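6-phosphogluconate dehydratase (Shewanella oneidensis, PDB 2GP4) probably catalyses the dehydration of 6-phosphogluconate to 2-keto-3-deoxy-6-phosphogluconate, a step of the Entner-Doudoroff pathway, and is seen here in its cluster-free apo form. Local coordinates at residues D30-I33 with A34-K37; A330-A334 with G335-N339. All blocks are in the same frame, centred on the assembly; numbering follows the deposited sequence.

Contact 1: D30-I33 with A34-K37; sequences DRII and ARSK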
loop_
_atom_site.group_PDB
_atom_site.type_symbol
_atom_site.label_atom_id
_atom_site.label_comp_id
_atom_site.label_asym_id
_atom_site.label_seq_id
_atom_site.Cartn_x
_atom_site.Cartn_y
_atom_site.Cartn_z
ATOM N N ASP A 30 -5.081 13.783 14.485
ATOM C CA ASP A 30 -4.648 15.063 15.053
ATOM C C ASP A 30 -3.123 15.195 15.110
ATOM O O ASP A 30 -2.575 16.277 14.866
ATOM C CB ASP A 30 -5.214 15.253 16.461
ATOM C CG ASP A 30 -6.722 15.422 16.479
ATOM O OD1 ASP A 30 -7.345 15.585 15.404
ATOM O OD2 ASP A 30 -7.286 15.391 17.598
ATOM N N ARG A 31 -2.451 14.096 15.445
ATOM C CA ARG A 31 -0.992 14.078 15.522
ATOM C C ARG A 31 -0.380 14.366 14.154
ATOM O O ARG A 31 0.595 15.114 14.053
ATOM C CB ARG A 31 -0.489 12.738 16.058
ATOM C CG ARG A 31 1.028 12.670 16.229
ATOM C CD ARG A 31 1.452 11.420 16.987
ATOM N NE ARG A 31 1.087 10.202 16.259
ATOM C CZ ARG A 31 1.196 8.970 16.740
ATOM N NH1 ARG A 31 1.654 8.765 17.969
ATOM N NH2 ARG A 31 0.842 7.941 15.987
ATOM N N ILE A 32 -0.966 13.768 13.118
ATOM C CA ILE A 32 -0.513 13.936 11.741
ATOM C C ILE A 32 -0.765 15.369 11.258
ATOM O O ILE A 32 0.097 15.967 10.605
ATOM C CB ILE A 32 -1.158 12.883 10.795
ATOM C CG1 ILE A 32 -0.658 11.473 11.150
ATOM C CG2 ILE A 32 -0.839 13.182 9.342
ATOM C CD1 ILE A 32 -1.534 10.343 10.640
ATOM N N ILE A 33 -1.931 15.921 11.599
ATOM C CA ILE A 33 -2.263 17.302 11.266
ATOM C C ILE A 33 -1.238 18.255 11.883
ATOM O O ILE A 33 -0.746 19.165 11.205
ATOM C CB ILE A 33 -3.697 17.677 11.726
ATOM C CG1 ILE A 33 -4.744 16.901 10.912
ATOM C CG2 ILE A 33 -3.933 19.207 11.656
ATOM C CD1 ILE A 33 -6.147 16.934 11.506
ATOM N N ALA A 34 -0.915 18.032 13.158
ATOM C CA ALA A 34 0.038 18.872 13.889
ATOM C C ALA A 34 1.422 18.795 13.270
ATOM O O ALA A 34 2.090 19.811 13.085
ATOM C CB ALA A 34 0.096 18.474 15.365
ATOM N N ARG A 35 1.836 17.578 12.943
ATOM C CA ARG A 35 3.174 17.331 12.431
ATOM C C ARG A 35 3.329 17.824 10.994
ATOM O O ARG A 35 4.430 18.137 10.571
ATOM C CB ARG A 35 3.489 15.840 12.523
ATOM C CG ARG A 35 4.935 15.470 12.264
ATOM C CD ARG A 35 5.158 14.020 12.616
ATOM N NE ARG A 35 4.208 13.170 11.915
ATOM C CZ ARG A 35 3.585 12.126 12.448
ATOM N NH1 ARG A 35 3.792 11.782 13.712
ATOM N NH2 ARG A 35 2.739 11.433 11.709
ATOM N N SER A 36 2.220 17.888 10.262
ATOM C CA SER A 36 2.216 18.324 8.865
ATOM C C SER A 36 1.885 19.812 8.709
ATOM O O SER A 36 1.919 20.341 7.596
ATOM C CB SER A 36 1.222 17.492 8.047
ATOM O OG SER A 36 1.439 16.103 8.220
ATOM N N LYS A 37 1.586 20.469 9.830
ATOM C CA LYS A 37 1.157 21.878 9.877
ATOM C C LYS A 37 1.846 22.793 8.863
ATOM O O LYS A 37 1.178 23.393 8.020
ATOM C CB LYS A 37 1.328 22.435 11.301
ATOM C CG LYS A 37 0.786 23.850 11.531
ATOM C CD LYS A 37 -0.691 23.850 11.917
ATOM C CE LYS A 37 -1.257 25.270 11.981
ATOM N NZ LYS A 37 -0.450 26.207 12.831
#
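Ala34 joins the preceding turn of helix 23-51 through its backbone, with Ala34 N giving a hydrogen bond of 3.0 Å to Asp30 O, and its methyl group lies against the carbonyls of Asp30 and Arg31. Arg35 repeats the i to i+4 bond, from Arg35 N to Arg31 O, and adds a side-chain contact. With CG anti to the backbone N (chi1 -169°) and a bend at chi3, its chain runs alongside that of Arg31, and Arg35 NH1 comes within 3.8 Å of Arg31 CG. The two guanidinium planes are 33° apart, and Arg35 NH1 stays 4.0 Å from Arg31 NE. Both guanidinium groups converge on Asp342 of helix 340-347, which forms a salt bridge with each, and Arg31 also pairs with Glu345. Arg35 NH2 also lies 3.4 Å from Ile32 CG1, while Ile32 CA sits over one face of the guanidinium, and the same nitrogen is hydrogen-bonded to Ile337 O. Ser36 grips Ile32 O twice, through Ser36 N at 2.9 Å and Ser36 OG at 2.7 Å, the two donors arriving from opposite faces of the carbonyl plane. The chi1 of -52° sets OG beside its own backbone N, within range of that carbonyl. Without the hydroxyl, as with an alanine here, Ile32 O would probably keep only the backbone donor of this residue and Ile337 N would lose its OG partner. This is the pattern of an alpha-helix whose serine hydroxyl bonds back to the carbonyl four residues earlier.

Contact 2: A330-A334 with G335-N339; sequences AARAA and GIIVN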
loop_
_atom_site.group_PDB
_atom_site.type_symbol
_atom_site.label_atom_id
_atom_site.label_comp_id
_atom_site.label_asym_id
_atom_site.label_seq_id
_atom_site.Cartn_x
_atom_site.Cartn_y
_atom_site.Cartn_z
ATOM N N ALA A 330 2.845 9.094 -1.087
ATOM C CA ALA A 330 1.744 9.885 -1.646
ATOM C C ALA A 330 1.418 11.056 -0.731
ATOM O O ALA A 330 1.293 12.186 -1.195
ATOM C CB ALA A 330 0.512 9.024 -1.878
ATOM N N ALA A 331 1.305 10.779 0.567
ATOM C CA ALA A 331 0.981 11.808 1.554
ATOM C C ALA A 331 2.048 12.905 1.616
ATOM O O ALA A 331 1.716 14.090 1.688
ATOM C CB ALA A 331 0.761 11.189 2.933
ATOM N N ARG A 332 3.318 12.500 1.581
ATOM C CA ARG A 332 4.438 13.441 1.636
ATOM C C ARG A 332 4.398 14.435 0.490
ATOM O O ARG A 332 4.674 15.615 0.687
ATOM C CB ARG A 332 5.790 12.721 1.662
ATOM C CG ARG A 332 6.961 13.623 2.085
ATOM C CD ARG A 332 6.742 14.181 3.492
ATOM N NE ARG A 332 7.519 15.386 3.767
ATOM C CZ ARG A 332 7.117 16.623 3.480
ATOM N NH1 ARG A 332 5.948 16.829 2.883
ATOM N NH2 ARG A 332 7.888 17.661 3.788
ATOM N N ALA A 333 4.040 13.950 -0.698
ATOM C CA ALA A 333 3.885 14.800 -1.874
ATOM C C ALA A 333 2.855 15.894 -1.612
ATOM O O ALA A 333 2.977 17.002 -2.128
ATOM C CB ALA A 333 3.490 13.967 -3.097
ATOM N N ALA A 334 1.859 15.576 -0.788
ATOM C CA ALA A 334 0.768 16.499 -0.474
ATOM C C ALA A 334 0.999 17.275 0.817
ATOM O O ALA A 334 0.060 17.863 1.369
ATOM C CB ALA A 334 -0.554 15.741 -0.412
ATOM N N GLY A 335 2.243 17.272 1.299
ATOM C CA GLY A 335 2.612 18.007 2.509
ATOM C C GLY A 335 2.210 17.336 3.813
ATOM O O GLY A 335 2.253 17.961 4.880
ATOM N N ILE A 336 1.833 16.061 3.733
ATOM C CA ILE A 336 1.359 15.315 4.893
ATOM C C ILE A 336 2.399 14.297 5.347
ATOM O O ILE A 336 2.838 13.454 4.563
ATOM C CB ILE A 336 0.001 14.631 4.596
ATOM C CG1 ILE A 336 -1.038 15.692 4.201
ATOM C CG2 ILE A 336 -0.486 13.844 5.810
ATOM C CD1 ILE A 336 -2.124 15.201 3.262
ATOM N N ILE A 337 2.790 14.385 6.616
ATOM C CA ILE A 337 3.848 13.537 7.161
ATOM C C ILE A 337 3.277 12.430 8.047
ATOM O O ILE A 337 2.728 12.707 9.114
ATOM C CB ILE A 337 4.900 14.368 7.946
ATOM C CG1 ILE A 337 5.349 15.583 7.117
ATOM C CG2 ILE A 337 6.081 13.479 8.369
ATOM C CD1 ILE A 337 6.371 16.493 7.791
ATOM N N VAL A 338 3.416 11.185 7.589
ATOM C CA VAL A 338 2.949 9.994 8.309
ATOM C C VAL A 338 4.128 9.050 8.583
ATOM O O VAL A 338 4.954 8.811 7.700
ATOM C CB VAL A 338 1.861 9.231 7.489
ATOM C CG1 VAL A 338 1.481 7.909 8.155
ATOM C CG2 VAL A 338 0.618 10.090 7.276
ATOM N N ASN A 339 4.215 8.518 9.802
ATOM C CA ASN A 339 5.284 7.568 10.136
ATOM C C ASN A 339 4.768 6.204 10.635
ATOM O O ASN A 339 3.563 5.976 10.685
ATOM C CB ASN A 339 6.315 8.198 11.098
ATOM C CG ASN A 339 5.712 8.639 12.437
ATOM O OD1 ASN A 339 6.234 9.552 13.088
ATOM N ND2 ASN A 339 4.627 7.993 12.858
#
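Gly335 has a positive phi of 78°, the one left-handed backbone conformation in this contact, and it is the C-prime residue of a Schellman motif that ends helix 322-333. Both defining hydrogen bonds are present: Ile336 N reaches back to Ala331 O at 2.8 Å, and Gly335 N to Arg332 O at 3.0 Å. Neither donor lies near the carbonyl plane, the second standing 67° out of it, as the chain folds over the helix end. Ala331 O also accepts from Ala334 N, which approaches from the opposite face to Ile336 N, so two bonds hold this last-turn carbonyl. A CB built onto Gly335 would clash with Ala334 O, in line with glycine at the positive phi.

The apolar part of the motif is the pairing of two side chains, with Ala331 CB lying 3.9 Å from Ile336 CB. With CG1 beside its backbone N (chi1 -59°), Ile336 carries CD1 to 4.0 Å from Ala334 CB. Helix 304-316 covers this side through Ile307, which touches Ala331, and Glu304, which touches Ile336.

Arg332 bends at chi2 and lies alongside Ile337, pointing the same way; its guanidinium is held at the far end by a salt bridge to Asp625. Ile337 CG1 sits over one face of that group, offset toward the rim, while Arg332 NH1 meets Gly335 CA at 3.6 Å near the guanidinium plane.

Contact 1 is partly buried, with Asp30, Ala34 and Lys37 exposed, whereas contact 2 is buried, its centre about 14 Å from the centre of the chain, against about 21 Å for the centre of contact 1. The first is the middle of a helix, the second a helix end, and the two meet: Ser36 OG and Ile337 N are 2.7 Å apart, and Arg35 NH2 and Ile337 O 2.9 Å, both probable hydrogen bonds. Helix 23-51 supplies side-chain groups to the backbone of the loop 335-339. Chemistry follows place: paired arginines facing acids characterise contact 1, while contact 2 combines alanine and isoleucine side chains with helix-capping bonds, and Arg332 pairs with Asp625.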